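3-oxo-tetronate kinase (Haemophilus influenzae, PDB 1YZY) catalyses the ATP-dependent phosphorylation of 3-oxo-tetronate to 3-oxo-tetronate 4-phosphate, as a member of the four-carbon acid sugar kinase family. Local coordinates at residues 25-30 with 369-374; 30-35 with 63-68. All coordinates share one frame; numbering follows the deposited sequence.

Contact 1: residues 25-30 with 369-374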
loop_
_atom_site.group_PDB
_atom_site.type_symbol
_atom_site.label_atom_id
_atom_site.label_comp_id
_atom_site.label_asym_id
_atom_site.label_seq_id
_atom_site.Cartn_x
_atom_site.Cartn_y
_atom_site.Cartn_z
ATOM N N SER A 25 14.016 -0.910 -6.134
ATOM C CA SER A 25 14.091 -0.043 -4.951
ATOM C C SER A 25 12.901 0.923 -5.043
ATOM O O SER A 25 12.737 1.618 -6.045
ATOM C CB SER A 25 15.440 0.686 -4.853
ATOM O OG SER A 25 15.761 1.429 -6.010
ATOM N N THR A 26 12.077 0.957 -3.999
ATOM C CA THR A 26 10.855 1.767 -4.002
ATOM C C THR A 26 10.659 2.764 -2.847
ATOM O O THR A 26 11.040 2.508 -1.707
ATOM C CB THR A 26 9.618 0.818 -4.027
ATOM O OG1 THR A 26 9.728 -0.097 -5.130
ATOM C CG2 THR A 26 8.307 1.594 -4.152
ATOM N N VAL A 27 10.063 3.906 -3.168
ATOM C CA VAL A 27 9.741 4.936 -2.188
ATOM C C VAL A 27 8.257 5.243 -2.338
ATOM O O VAL A 27 7.790 5.572 -3.430
ATOM C CB VAL A 27 10.542 6.236 -2.414
ATOM C CG1 VAL A 27 9.947 7.362 -1.586
ATOM C CG2 VAL A 27 11.989 6.030 -2.026
ATOM N N GLN A 28 7.509 5.086 -1.255
ATOM C CA GLN A 28 6.084 5.366 -1.274
ATOM C C GLN A 28 5.759 6.670 -0.541
ATOM O O GLN A 28 5.851 6.743 0.684
ATOM C CB GLN A 28 5.296 4.219 -0.637
ATOM C CG GLN A 28 3.781 4.451 -0.616
ATOM C CD GLN A 28 3.031 3.402 0.178
ATOM O OE1 GLN A 28 3.552 2.312 0.438
ATOM N NE2 GLN A 28 1.801 3.724 0.573
ATOM N N MET A 29 5.380 7.691 -1.301
ATOM C CA MET A 29 5.015 8.980 -0.734
ATOM C C MET A 29 3.514 9.002 -0.470
ATOM O O MET A 29 2.732 8.546 -1.298
ATOM C CB MET A 29 5.398 10.098 -1.694
ATOM C CG MET A 29 6.887 10.170 -1.978
ATOM S SD MET A 29 7.898 10.300 -0.471
ATOM C CE MET A 29 8.571 11.954 -0.633
ATOM N N ASN A 30 3.114 9.471 0.705
ATOM C CA ASN A 30 1.692 9.549 1.037
ATOM C C ASN A 30 1.234 10.973 0.729
ATOM O O ASN A 30 1.493 11.894 1.496
ATOM C CB ASN A 30 1.463 9.208 2.511
ATOM C CG ASN A 30 2.008 7.835 2.888
ATOM O OD1 ASN A 30 1.834 6.862 2.158
ATOM N ND2 ASN A 30 2.668 7.753 4.038
ATOM N N GLY A 369 6.824 10.070 3.727
ATOM C CA GLY A 369 7.045 8.984 2.799
ATOM C C GLY A 369 8.059 8.029 3.381
ATOM O O GLY A 369 8.700 8.337 4.390
ATOM N N PHE A 370 8.229 6.881 2.741
ATOM C CA PHE A 370 9.152 5.876 3.236
ATOM C C PHE A 370 9.797 5.077 2.122
ATOM O O PHE A 370 9.292 5.031 1.001
ATOM C CB PHE A 370 8.400 4.882 4.125
ATOM C CG PHE A 370 7.621 5.520 5.236
ATOM C CD1 PHE A 370 8.220 5.771 6.469
ATOM C CD2 PHE A 370 6.291 5.884 5.047
ATOM C CE1 PHE A 370 7.505 6.378 7.500
ATOM C CE2 PHE A 370 5.561 6.494 6.068
ATOM C CZ PHE A 370 6.170 6.741 7.298
ATOM N N HIS A 371 10.963 4.517 2.423
ATOM C CA HIS A 371 11.660 3.637 1.509
ATOM C C HIS A 371 11.146 2.228 1.841
ATOM O O HIS A 371 11.260 1.836 3.005
ATOM C CB HIS A 371 13.148 3.584 1.843
ATOM C CG HIS A 371 13.914 4.764 1.344
ATOM N ND1 HIS A 371 14.634 4.745 0.169
ATOM C CD2 HIS A 371 14.053 6.013 1.850
ATOM C CE1 HIS A 371 15.179 5.931 -0.032
ATOM N NE2 HIS A 371 14.842 6.718 0.975
ATOM N N ILE A 372 10.605 1.479 0.881
ATOM C CA ILE A 372 10.104 0.157 1.259
ATOM C C ILE A 372 11.206 -0.906 1.301
ATOM O O ILE A 372 12.004 -1.042 0.356
ATOM C CB ILE A 372 9.017 -0.244 0.239
ATOM C CG1 ILE A 372 8.108 0.953 -0.064
ATOM C CG2 ILE A 372 8.192 -1.407 0.790
ATOM C CD1 ILE A 372 7.061 1.229 0.995
ATOM N N GLY A 373 11.250 -1.637 2.414
ATOM C CA GLY A 373 12.257 -2.661 2.614
ATOM C C GLY A 373 11.752 -4.081 2.750
ATOM O O GLY A 373 10.609 -4.387 2.408
ATOM N N LYS A 374 12.605 -4.939 3.303
ATOM C CA LYS A 374 12.305 -6.358 3.471
ATOM C C LYS A 374 10.996 -6.680 4.170
ATOM O O LYS A 374 10.649 -6.088 5.188
ATOM C CB LYS A 374 13.463 -7.060 4.166
ATOM C CG LYS A 374 13.610 -8.521 3.809
ATOM C CD LYS A 374 15.046 -8.938 4.019
ATOM C CE LYS A 374 15.230 -10.422 3.850
ATOM N NZ LYS A 374 16.619 -10.794 4.233
HETATM O O HOH W 1 14.520 2.662 -1.470
#
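Thr26 to Met29 run antiparallel to Gly369 to Ile372, the two short strand axes approaching to 4.6 Å, with 143° between their N-to-C directions. Gln28 and Phe370 form a hydrogen-bonded pair: Gln28 N gives to Phe370 O at 2.9 Å, and Phe370 N returns a bond to Gln28 O. Ile372 N donates a hydrogen bond to Thr26 O at 2.8 Å. Val27 with His371 and Met29 with Gly369 are non-hydrogen-bonded pairs, and at the first Val27 CA comes within 3.2 Å of Phe370 O in a CA-H...O contact. This strand pairing joins the sugar-binding N-terminal domain to the nucleotide-binding C-terminal domain, with strand 43-47 beyond one partner and strand 380-385 beyond the other. On the face of Val27 and His371, Val27 CG2 sits over the imidazole, 3.9 Å from its centroid, in a CH-pi contact displaced toward the rim. A water in the imidazole plane hydrogen-bonds to His371 ND1 and weakly to Thr26 O. Next along this face, the bent Met29 chain brings SD to 3.6 Å from Gly369 CA. On the opposite face, Gln28 CB and OE1 both touch Ile372 CD1, while Ile372 CG1 meets Thr26 CG2. Helix 9-20 packs on Thr26 and Gln28. At the far end Asn30 ND2 approaches the edge of the Phe370 ring, 3.8 Å from CE2, its amide plane turned 54° from the ring.

Contact 2: residues 30-35 with 63-68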
loop_
_atom_site.group_PDB
_atom_site.type_symbol
_atom_site.label_atom_id
_atom_site.label_comp_id
_atom_site.label_asym_id
_atom_site.label_seq_id
_atom_site.Cartn_x
_atom_site.Cartn_y
_atom_site.Cartn_z
ATOM N N ASN A 30 3.114 9.471 0.705
ATOM C CA ASN A 30 1.692 9.549 1.037
ATOM C C ASN A 30 1.234 10.973 0.729
ATOM O O ASN A 30 1.493 11.894 1.496
ATOM C CB ASN A 30 1.463 9.208 2.511
ATOM C CG ASN A 30 2.008 7.835 2.888
ATOM O OD1 ASN A 30 1.834 6.862 2.158
ATOM N ND2 ASN A 30 2.668 7.753 4.038
ATOM N N GLY A 31 0.577 11.144 -0.415
ATOM C CA GLY A 31 0.118 12.455 -0.846
ATOM C C GLY A 31 1.195 13.071 -1.717
ATOM O O GLY A 31 2.330 12.604 -1.696
ATOM N N VAL A 32 0.852 14.071 -2.527
ATOM C CA VAL A 32 1.854 14.714 -3.384
ATOM C C VAL A 32 2.827 15.522 -2.521
ATOM O O VAL A 32 2.410 16.408 -1.772
ATOM C CB VAL A 32 1.212 15.653 -4.431
ATOM C CG1 VAL A 32 2.288 16.258 -5.334
ATOM C CG2 VAL A 32 0.199 14.894 -5.258
ATOM N N PRO A 33 4.133 15.208 -2.599
ATOM C CA PRO A 33 5.191 15.883 -1.836
ATOM C C PRO A 33 5.436 17.332 -2.243
ATOM O O PRO A 33 5.278 17.685 -3.413
ATOM C CB PRO A 33 6.421 15.019 -2.130
ATOM C CG PRO A 33 5.826 13.669 -2.441
ATOM C CD PRO A 33 4.676 14.035 -3.306
ATOM N N THR A 34 5.796 18.167 -1.271
ATOM C CA THR A 34 6.084 19.579 -1.531
ATOM C C THR A 34 7.587 19.842 -1.655
ATOM O O THR A 34 8.006 20.930 -2.054
ATOM C CB THR A 34 5.465 20.515 -0.460
ATOM O OG1 THR A 34 5.886 20.116 0.852
ATOM C CG2 THR A 34 3.942 20.477 -0.539
ATOM N N GLN A 35 8.387 18.827 -1.330
ATOM C CA GLN A 35 9.847 18.900 -1.416
ATOM C C GLN A 35 10.376 17.756 -2.296
ATOM O O GLN A 35 9.851 16.639 -2.270
ATOM C CB GLN A 35 10.488 18.803 -0.020
ATOM C CG GLN A 35 10.202 19.973 0.927
ATOM C CD GLN A 35 10.835 21.287 0.475
ATOM O OE1 GLN A 35 10.198 22.342 0.518
ATOM N NE2 GLN A 35 12.101 21.230 0.065
ATOM N N LEU A 63 -2.706 14.727 -11.677
ATOM C CA LEU A 63 -1.833 15.528 -12.519
ATOM C C LEU A 63 -0.693 16.143 -11.709
ATOM O O LEU A 63 0.381 16.432 -12.246
ATOM C CB LEU A 63 -2.643 16.619 -13.210
ATOM C CG LEU A 63 -3.552 16.114 -14.333
ATOM C CD1 LEU A 63 -4.579 17.163 -14.710
ATOM C CD2 LEU A 63 -2.700 15.723 -15.529
ATOM N N ARG A 64 -0.953 16.388 -10.428
ATOM C CA ARG A 64 0.045 16.951 -9.527
ATOM C C ARG A 64 1.046 15.873 -9.159
ATOM O O ARG A 64 2.242 16.151 -9.042
ATOM C CB ARG A 64 -0.618 17.514 -8.266
ATOM C CG ARG A 64 -1.161 18.930 -8.427
ATOM C CD ARG A 64 -2.041 19.330 -7.252
ATOM N NE ARG A 64 -1.384 19.107 -5.965
ATOM C CZ ARG A 64 -1.979 18.587 -4.892
ATOM N NH1 ARG A 64 -3.259 18.228 -4.932
ATOM N NH2 ARG A 64 -1.289 18.420 -3.768
ATOM N N ALA A 65 0.547 14.653 -8.947
ATOM C CA ALA A 65 1.401 13.515 -8.602
ATOM C C ALA A 65 2.352 13.251 -9.759
ATOM O O ALA A 65 3.542 13.001 -9.556
ATOM C CB ALA A 65 0.560 12.284 -8.315
ATOM N N TYR A 66 1.810 13.323 -10.971
ATOM C CA TYR A 66 2.570 13.109 -12.197
ATOM C C TYR A 66 3.658 14.155 -12.375
ATOM O O TYR A 66 4.775 13.837 -12.786
ATOM C CB TYR A 66 1.628 13.143 -13.412
ATOM C CG TYR A 66 2.330 13.471 -14.715
ATOM C CD1 TYR A 66 3.066 12.504 -15.399
ATOM C CD2 TYR A 66 2.325 14.773 -15.223
ATOM C CE1 TYR A 66 3.789 12.829 -16.551
ATOM C CE2 TYR A 66 3.048 15.107 -16.368
ATOM C CZ TYR A 66 3.776 14.128 -17.026
ATOM O OH TYR A 66 4.493 14.456 -18.154
ATOM N N GLN A 67 3.302 15.414 -12.149
ATOM C CA GLN A 67 4.248 16.513 -12.316
ATOM C C GLN A 67 5.419 16.352 -11.362
ATOM O O GLN A 67 6.569 16.599 -11.732
ATOM C CB GLN A 67 3.547 17.858 -12.113
ATOM C CG GLN A 67 4.400 19.057 -12.469
ATOM C CD GLN A 67 4.841 19.063 -13.918
ATOM O OE1 GLN A 67 5.961 19.466 -14.234
ATOM N NE2 GLN A 67 3.953 18.641 -14.811
ATOM N N TRP A 68 5.122 15.920 -10.141
ATOM C CA TRP A 68 6.165 15.702 -9.148
ATOM C C TRP A 68 7.029 14.510 -9.569
ATOM O O TRP A 68 8.251 14.619 -9.641
ATOM C CB TRP A 68 5.563 15.453 -7.763
ATOM C CG TRP A 68 6.614 15.397 -6.698
ATOM C CD1 TRP A 68 7.156 16.453 -6.034
ATOM C CD2 TRP A 68 7.289 14.229 -6.217
ATOM N NE1 TRP A 68 8.132 16.022 -5.174
ATOM C CE2 TRP A 68 8.237 14.661 -5.264
ATOM C CE3 TRP A 68 7.189 12.860 -6.502
ATOM C CZ2 TRP A 68 9.083 13.773 -4.591
ATOM C CZ3 TRP A 68 8.029 11.977 -5.836
ATOM C CH2 TRP A 68 8.965 12.439 -4.889
HETATM O O HOH W 2 1.559 19.010 -3.023
#
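Val32 and Pro33 pack against Ala65 and Trp68, fastening the loop that follows strand 26-30 to helix 55-71 in the sugar-binding N-terminal domain. Val32 spreads its two methyls over the helix backbone: CG1, anti to its own backbone N (chi1 -178°), lies 3.7 Å from Arg64 O, and CG2 rests by Ala65 N and 4.0 Å from Ala65 CB. One turn further on, the pyrrolidine ring of Pro33 covers a face of the Trp68 indole, the two side chains crossing at about a right angle. Pro33 CG stands over the centre of the six-membered ring, 3.9 Å from its centroid, in a CH-pi contact, while Pro33 CB lies 3.6 Å from both NE1 and CE2 of Trp68. Ile44 and Ile46 of strand 43-47 also touch Trp68. Gln35 O lies at the indole edge, near the ring plane, where Trp68 NE1 gives it a weak hydrogen bond, 3.4 Å long and bent to 142° at the hydrogen. Toward the exposed side, Val32 CG2 lies over one face of the Arg64 guanidinium, offset toward the rim. A water in the guanidinium plane accepts from Arg64 NH2 and donates to Val32 O, each bond 3.0 Å long.

From the N terminus, the chain passes through strand 3-6 and helix 9-20 to strand 26-30, the first half of contact 1, and leaves it at Asn30, the residue where segments 25-30 and 30-35 overlap. The following loop supplies the first side of contact 2. After strand 43-47 the chain enters helix 55-71, where residues 63-68 pack back on 30-35 and close a short loop within the N-terminal domain. Contact 1 closes only when residues 369-374 arrive in the C-terminal domain, so contact 2 is nested within its much longer loop. One contact ties domain to domain, the other loop to helix. Their centres lie about 15 Å apart, yet they touch where Met29 CG packs 4.2 Å from Trp68 CH2.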